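Local coordinates for 5' nucleotidase family protein (PDB 4Q7F), which belongs to the 5' nucleotidase family, joining a metal-binding calcineurin-like phosphoesterase domain to a 5'-nucleotidase C-terminal domain, at residues A51-V54 and I55-R59; D95-R99 and M100-F104. One frame throughout, in Å; residues are numbered along the deposited sequence.

Contact 1. Residues A51-V54 and I55-R59; sequences ANHV and IEQDR
Q57 lies one helical turn beyond H53, and its chain can be followed along the flank of the imidazole. Its CB rises beside the carbonyl of H53, with CG 3.5 Å from H53 O. This CG also stands over one face of the H53 ring, toward its rim. Further out, Q57 CD comes within 3.5 Å of H53 NE2, and the amide plane is turned 34° from the ring plane. At the tip, Q57 NE2 sits 3.4 Å from H53 NE2 at an angle unsuited to a hydrogen bond; both nitrogens are instead hydrogen-bonded to D297 OD2. Q57 OE1 is held by the hydroxyl of T299, which fixes the rotation of the amide. H53 can meet the glutamine because its CG is anti to the backbone N (chi1 175°), laying the ring alongside the next turn.

These residues belong to helix 48-59, the crossover helix of a beta-alpha-beta unit between the parallel strands 19-25 and 65-69. Its regular bonds include E56 N to N52 O, at 2.8 Å and almost straight. A51 and I55 supply a small and a branched apolar group that rest on V271 of strand 270-278; I55 CG1 passes 3.5 Å from A51 O.

On another flank, N52 and E56 point the same way, with N52 ND2 3.9 Å from E56 CG. A bend at chi2 (-60°) curls the glutamate so that E56 OE2 takes R59 NH1 at 2.9 Å on its syn lone pair, close to the guanidinium plane. The same oxygen makes a salt bridge to K67, whose amino group is also bound by N52 OD1; two cationic partners would probably favour the ionised carboxylate.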
ATOM      1  N   ALA A  51       2.470  15.728  11.612  1.00 19.94           N
ATOM      2  CA  ALA A  51       2.495  14.623  12.565  1.00 18.85           C
ATOM      3  C   ALA A  51       3.732  14.724  13.450  1.00 18.40           C
ATOM      4  O   ALA A  51       3.658  14.507  14.643  1.00 17.39           O
ATOM      5  CB  ALA A  51       2.469  13.297  11.851  1.00 19.01           C
ATOM      6  N   ASN A  52       4.868  15.096  12.865  1.00 18.41           N
ATOM      7  CA  ASN A  52       6.090  15.215  13.636  1.00 19.06           C
ATOM      8  C   ASN A  52       6.000  16.381  14.626  1.00 20.25           C
ATOM      9  O   ASN A  52       6.523  16.297  15.740  1.00 21.65           O
ATOM     10  CB  ASN A  52       7.317  15.376  12.728  1.00 18.35           C
ATOM     11  CG  ASN A  52       8.608  15.368  13.497  1.00 18.37           C
ATOM     12  OD1 ASN A  52       8.995  14.346  14.086  1.00 19.80           O
ATOM     13  ND2 ASN A  52       9.324  16.466  13.438  1.00 18.51           N
ATOM     14  N   HIS A  53       5.403  17.492  14.191  1.00 20.03           N
ATOM     15  CA  HIS A  53       5.168  18.639  15.057  1.00 21.06           C
ATOM     16  C   HIS A  53       4.346  18.194  16.298  1.00 19.94           C
ATOM     17  O   HIS A  53       4.618  18.607  17.414  1.00 17.76           O
ATOM     18  CB  HIS A  53       4.449  19.727  14.260  1.00 22.42           C
ATOM     19  CG  HIS A  53       4.034  20.913  15.057  1.00 25.00           C
ATOM     20  ND1 HIS A  53       4.930  21.840  15.539  1.00 26.13           N
ATOM     21  CD2 HIS A  53       2.802  21.364  15.400  1.00 25.85           C
ATOM     22  CE1 HIS A  53       4.277  22.798  16.158  1.00 27.22           C
ATOM     23  NE2 HIS A  53       2.983  22.536  16.084  1.00 27.97           N
ATOM     24  N   VAL A  54       3.393  17.302  16.092  1.00 18.97           N
ATOM     25  CA  VAL A  54       2.567  16.794  17.191  1.00 19.73           C
ATOM     26  C   VAL A  54       3.400  15.972  18.169  1.00 20.04           C
ATOM     27  O   VAL A  54       3.200  16.050  19.381  1.00 23.68           O
ATOM     28  CB  VAL A  54       1.403  15.944  16.652  1.00 20.86           C
ATOM     29  CG1 VAL A  54       0.759  15.122  17.761  1.00 22.09           C
ATOM     30  CG2 VAL A  54       0.368  16.839  15.985  1.00 22.31           C
ATOM     31  N   ILE A  55       4.341  15.189  17.647  1.00 19.31           N
ATOM     32  CA  ILE A  55       5.210  14.365  18.461  1.00 19.40           C
ATOM     33  C   ILE A  55       6.141  15.277  19.277  1.00 19.97           C
ATOM     34  O   ILE A  55       6.254  15.150  20.510  1.00 18.64           O
ATOM     35  CB  ILE A  55       6.020  13.394  17.582  1.00 19.03           C
ATOM     36  CG1 ILE A  55       5.081  12.363  16.948  1.00 18.95           C
ATOM     37  CG2 ILE A  55       7.074  12.653  18.380  1.00 19.22           C
ATOM     38  CD1 ILE A  55       5.749  11.505  15.917  1.00 19.45           C
ATOM     39  N   GLU A  56       6.773  16.200  18.574  1.00 20.43           N
ATOM     40  CA  GLU A  56       7.705  17.131  19.202  1.00 21.81           C
ATOM     41  C   GLU A  56       7.081  17.868  20.386  1.00 23.32           C
ATOM     42  O   GLU A  56       7.655  17.906  21.471  1.00 25.56           O
ATOM     43  CB  GLU A  56       8.272  18.093  18.151  1.00 22.69           C
ATOM     44  CG  GLU A  56       9.248  17.422  17.211  1.00 22.89           C
ATOM     45  CD  GLU A  56      10.441  16.828  17.944  1.00 24.76           C
ATOM     46  OE1 GLU A  56      11.241  17.603  18.484  1.00 25.31           O
ATOM     47  OE2 GLU A  56      10.595  15.588  17.950  1.00 25.65           O
ATOM     48  N   GLN A  57       5.899  18.450  20.197  1.00 23.51           N
ATOM     49  CA  GLN A  57       5.233  19.115  21.297  1.00 24.39           C
ATOM     50  C   GLN A  57       4.880  18.155  22.440  1.00 23.52           C
ATOM     51  O   GLN A  57       5.131  18.455  23.584  1.00 23.94           O
ATOM     52  CB  GLN A  57       3.978  19.861  20.827  1.00 25.77           C
ATOM     53  CG  GLN A  57       4.315  21.016  19.916  1.00 28.90           C
ATOM     54  CD  GLN A  57       3.130  21.863  19.544  1.00 33.62           C
ATOM     55  OE1 GLN A  57       3.160  23.082  19.706  1.00 41.25           O
ATOM     56  NE2 GLN A  57       2.075  21.231  19.047  1.00 36.63           N
ATOM     57  N   ASP A  58       4.306  17.003  22.121  1.00 22.33           N
ATOM     58  CA  ASP A  58       3.856  16.054  23.151  1.00 21.97           C
ATOM     59  C   ASP A  58       4.927  15.303  23.950  1.00 21.38           C
ATOM     60  O   ASP A  58       4.685  14.875  25.076  1.00 21.25           O
ATOM     61  CB  ASP A  58       3.035  14.953  22.471  1.00 21.73           C
ATOM     62  CG  ASP A  58       2.261  14.105  23.473  1.00 22.99           C
ATOM     63  OD1 ASP A  58       1.244  14.604  23.967  1.00 23.23           O
ATOM     64  OD2 ASP A  58       2.624  12.935  23.728  1.00 23.63           O
ATOM     65  N   ARG A  59       6.079  15.076  23.333  1.00 21.08           N
ATOM     66  CA  ARG A  59       7.105  14.235  23.923  1.00 21.38           C
ATOM     67  C   ARG A  59       7.847  14.882  25.088  1.00 22.60           C
ATOM     68  O   ARG A  59       8.409  14.172  25.928  1.00 21.70           O
ATOM     69  CB  ARG A  59       8.114  13.790  22.839  1.00 20.92           C
ATOM     70  CG  ARG A  59       9.013  14.907  22.345  1.00 21.48           C
ATOM     71  CD  ARG A  59       9.848  14.510  21.139  1.00 21.61           C
ATOM     72  NE  ARG A  59      10.651  13.305  21.365  1.00 21.97           N
ATOM     73  CZ  ARG A  59      11.629  12.891  20.563  1.00 22.63           C
ATOM     74  NH1 ARG A  59      11.951  13.570  19.456  1.00 21.79           N
ATOM     75  NH2 ARG A  59      12.295  11.781  20.877  1.00 22.95           N
TER

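Contact 2. Residues D95-R99 and M100-F104; sequences DFYNR and MAFDF
The rings of Y97 and F102 meet obliquely where the chain leaves helix 91-99, their centroids 5.4 Å apart and their planes at 45°. Y97 CD2 lies over one face of the F102 ring, toward the rim, 3.9 Å from F102 CE1. In Y97, CG lies beside the backbone N (chi1 -82°), sending the ring out from the helix flank with a slight backward lean, and the F102 ring reaches back to meet it. The Y97 hydroxyl reaches D69 OD2, so a tyrosine serves both an apolar flank and a polar tip.

M100, a selenomethionine, fills the space between the end of helix 91-99 and helix 48-59, where its flexible, apolar chain packs on L48 and L49. With CG beside the backbone N (chi1 -67°), M100 CG comes 3.3 Å from F96 O, and the extended chain beyond takes SE and CE past the same oxygen, SE at 3.7 Å. The selenium also lies at the edge of the F102 ring, in its plane.

M100 N is shared weakly between F96 O and Y97 O, the latter at 3.1 Å, and A101 N makes another weak bond to N98 O. A101 is the first residue to leave helical geometry, with positive phi. A water bridges the turn, hydrogen-bonded to Y97 O (2.7 Å) and accepting from F102 N (2.8 Å).

K67 approaches the F102 ring as a cation-pi partner and binds M100 O. A positive group beside the carbonyl-rich end of a helix is probably favourable, while the water and weak bonds supply polar partners for the final turn.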
ATOM      1  N   ASP A  95      16.020  13.856   3.478  1.00 22.84           N
ATOM      2  CA  ASP A  95      16.300  15.086   4.241  1.00 23.50           C
ATOM      3  C   ASP A  95      15.191  15.393   5.270  1.00 22.71           C
ATOM      4  O   ASP A  95      15.488  15.792   6.406  1.00 21.13           O
ATOM      5  CB  ASP A  95      16.498  16.267   3.320  1.00 25.08           C
ATOM      6  CG  ASP A  95      17.806  16.200   2.569  1.00 27.05           C
ATOM      7  OD1 ASP A  95      18.598  15.271   2.826  1.00 28.99           O
ATOM      8  OD2 ASP A  95      18.053  17.082   1.736  1.00 28.28           O
ATOM      9  N   PHE A  96      13.927  15.221   4.884  1.00 21.10           N
ATOM     10  CA  PHE A  96      12.834  15.421   5.826  1.00 20.97           C
ATOM     11  C   PHE A  96      12.993  14.479   7.008  1.00 21.07           C
ATOM     12  O   PHE A  96      12.941  14.926   8.167  1.00 23.37           O
ATOM     13  CB  PHE A  96      11.439  15.217   5.184  1.00 20.75           C
ATOM     14  CG  PHE A  96      10.986  16.371   4.330  1.00 21.12           C
ATOM     15  CD1 PHE A  96      10.619  17.573   4.923  1.00 22.32           C
ATOM     16  CD2 PHE A  96      10.902  16.259   2.950  1.00 21.29           C
ATOM     17  CE1 PHE A  96      10.202  18.647   4.160  1.00 23.06           C
ATOM     18  CE2 PHE A  96      10.476  17.328   2.181  1.00 22.01           C
ATOM     19  CZ  PHE A  96      10.127  18.519   2.777  1.00 22.71           C
ATOM     20  N   TYR A  97      13.172  13.182   6.755  1.00 20.01           N
ATOM     21  CA  TYR A  97      13.305  12.243   7.870  1.00 19.79           C
ATOM     22  C   TYR A  97      14.528  12.551   8.727  1.00 20.01           C
ATOM     23  O   TYR A  97      14.474  12.506   9.958  1.00 18.50           O
ATOM     24  CB  TYR A  97      13.330  10.794   7.399  1.00 20.06           C
ATOM     25  CG  TYR A  97      11.968  10.214   7.145  1.00 18.71           C
ATOM     26  CD1 TYR A  97      11.329  10.368   5.933  1.00 18.61           C
ATOM     27  CD2 TYR A  97      11.306   9.525   8.151  1.00 18.48           C
ATOM     28  CE1 TYR A  97      10.057   9.836   5.723  1.00 17.82           C
ATOM     29  CE2 TYR A  97      10.050   9.009   7.957  1.00 17.98           C
ATOM     30  CZ  TYR A  97       9.432   9.161   6.746  1.00 17.80           C
ATOM     31  OH  TYR A  97       8.177   8.615   6.598  1.00 17.81           O
ATOM     32  N   ASN A  98      15.630  12.876   8.062  1.00 20.37           N
ATOM     33  CA  ASN A  98      16.848  13.148   8.744  1.00 21.14           C
ATOM     34  C   ASN A  98      16.784  14.333   9.700  1.00 21.31           C
ATOM     35  O   ASN A  98      17.372  14.252  10.781  1.00 21.01           O
ATOM     36  CB  ASN A  98      18.030  13.293   7.755  1.00 22.42           C
ATOM     37  CG  ASN A  98      18.586  11.949   7.307  1.00 22.01           C
ATOM     38  OD1 ASN A  98      18.176  10.907   7.785  1.00 22.07           O
ATOM     39  ND2 ASN A  98      19.531  11.979   6.390  1.00 23.19           N
ATOM     40  N   ARG A  99      16.087  15.418   9.323  0.50 21.33           N
ATOM     41  CA  ARG A  99      15.952  16.588  10.207  0.50 22.40           C
ATOM     42  C   ARG A  99      15.206  16.245  11.474  0.50 21.35           C
ATOM     43  O   ARG A  99      15.473  16.803  12.523  0.50 21.08           O
ATOM     44  CB  ARG A  99      15.099  17.705   9.620  0.50 22.71           C
ATOM     45  CG  ARG A  99      15.440  18.223   8.262  0.50 23.93           C
ATOM     46  CD  ARG A  99      14.785  19.580   8.128  0.50 24.58           C
ATOM     47  NE  ARG A  99      14.456  19.869   6.751  0.50 25.48           N
ATOM     48  CZ  ARG A  99      13.219  20.004   6.305  0.50 24.89           C
ATOM     49  NH1 ARG A  99      13.024  20.249   5.022  0.50 25.82           N
ATOM     50  NH2 ARG A  99      12.194  19.932   7.145  0.50 23.27           N
HETATM   51  N   MSE A 100      14.273  15.310  11.364  1.00 20.28           N
HETATM   52  CA  MSE A 100      13.387  14.983  12.492  1.00 20.15           C
HETATM   53  C   MSE A 100      13.984  14.144  13.589  1.00 20.40           C
HETATM   54  O   MSE A 100      13.336  13.884  14.605  1.00 20.87           O
HETATM   55  CB  MSE A 100      12.183  14.265  11.876  1.00 20.11           C
HETATM   56  CG  MSE A 100      11.417  15.270  11.026  1.00 20.62           C
HETATM   57 SE   MSE A 100       9.903  14.351  10.208  1.00 24.14          SE
HETATM   58  CE  MSE A 100       9.363  15.905   9.120  1.00 24.58           C
ATOM     59  N   ALA A 101      15.193  13.653  13.380  1.00 21.00           N
ATOM     60  CA  ALA A 101      15.874  12.835  14.391  1.00 21.94           C
ATOM     61  C   ALA A 101      15.096  11.630  14.908  1.00 22.37           C
ATOM     62  O   ALA A 101      14.823  11.520  16.100  1.00 23.87           O
ATOM     63  CB  ALA A 101      16.367  13.702  15.539  1.00 22.53           C
ATOM     64  N   PHE A 102      14.744  10.718  13.985  1.00 22.80           N
ATOM     65  CA  PHE A 102      14.124   9.455  14.345  1.00 22.70           C
ATOM     66  C   PHE A 102      15.195   8.546  14.939  1.00 23.41           C
ATOM     67  O   PHE A 102      16.400   8.796  14.792  1.00 24.35           O
ATOM     68  CB  PHE A 102      13.526   8.754  13.131  1.00 22.55           C
ATOM     69  CG  PHE A 102      12.182   9.252  12.740  1.00 23.53           C
ATOM     70  CD1 PHE A 102      12.038  10.474  12.101  1.00 25.38           C
ATOM     71  CD2 PHE A 102      11.050   8.457  12.943  1.00 22.62           C
ATOM     72  CE1 PHE A 102      10.784  10.927  11.720  1.00 24.71           C
ATOM     73  CE2 PHE A 102       9.812   8.893  12.566  1.00 22.10           C
ATOM     74  CZ  PHE A 102       9.666  10.124  11.945  1.00 23.68           C
ATOM     75  N   ASP A 103      14.745   7.479  15.582  1.00 22.67           N
ATOM     76  CA  ASP A 103      15.633   6.543  16.233  1.00 22.88           C
ATOM     77  C   ASP A 103      15.793   5.299  15.418  1.00 23.87           C
ATOM     78  O   ASP A 103      16.896   4.749  15.307  1.00 22.89           O
ATOM     79  CB  ASP A 103      15.116   6.268  17.648  1.00 23.27           C
ATOM     80  CG  ASP A 103      15.178   7.520  18.521  1.00 22.69           C
ATOM     81  OD1 ASP A 103      16.316   7.995  18.801  1.00 22.34           O
ATOM     82  OD2 ASP A 103      14.100   8.042  18.904  1.00 21.17           O
ATOM     83  N   PHE A 104      14.702   4.855  14.800  1.00 23.20           N
ATOM     84  CA  PHE A 104      14.788   3.720  13.954  1.00 23.51           C
ATOM     85  C   PHE A 104      13.496   3.533  13.182  1.00 22.49           C
ATOM     86  O   PHE A 104      12.485   4.245  13.400  1.00 20.40           O
ATOM     87  CB  PHE A 104      15.164   2.442  14.717  1.00 25.05           C
ATOM     88  CG  PHE A 104      14.215   2.074  15.811  1.00 24.78           C
ATOM     89  CD1 PHE A 104      13.092   1.324  15.542  1.00 25.92           C
ATOM     90  CD2 PHE A 104      14.472   2.452  17.115  1.00 26.03           C
ATOM     91  CE1 PHE A 104      12.214   0.980  16.558  1.00 25.97           C
ATOM     92  CE2 PHE A 104      13.608   2.115  18.138  1.00 26.37           C
ATOM     93  CZ  PHE A 104      12.478   1.369  17.853  1.00 26.61           C
TER
HETATM   94  O   HOH W   1      16.189  11.245  11.650  1.00 17.36           O

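How the contacts relate
From the N terminus, contact 1 comes first, wholly inside helix 48-59, and it closes no loop. The chain then runs through strand 65-69 and helix 78-85 before contact 2 turns residues 95-99 into the loop that starts at 100 and enters edge strand 104-105. The two are in series, neither nested nor crossed, with centres about 13 Å apart. They meet directly where N52 ND2 of contact 1 packs 3.4 Å from M100 CG of contact 2. K67 of strand 65-69 provides a second link, having partners in both. Together they tie two helices to neighbouring parallel strands of one sheet in the calcineurin-like phosphoesterase part of the chain.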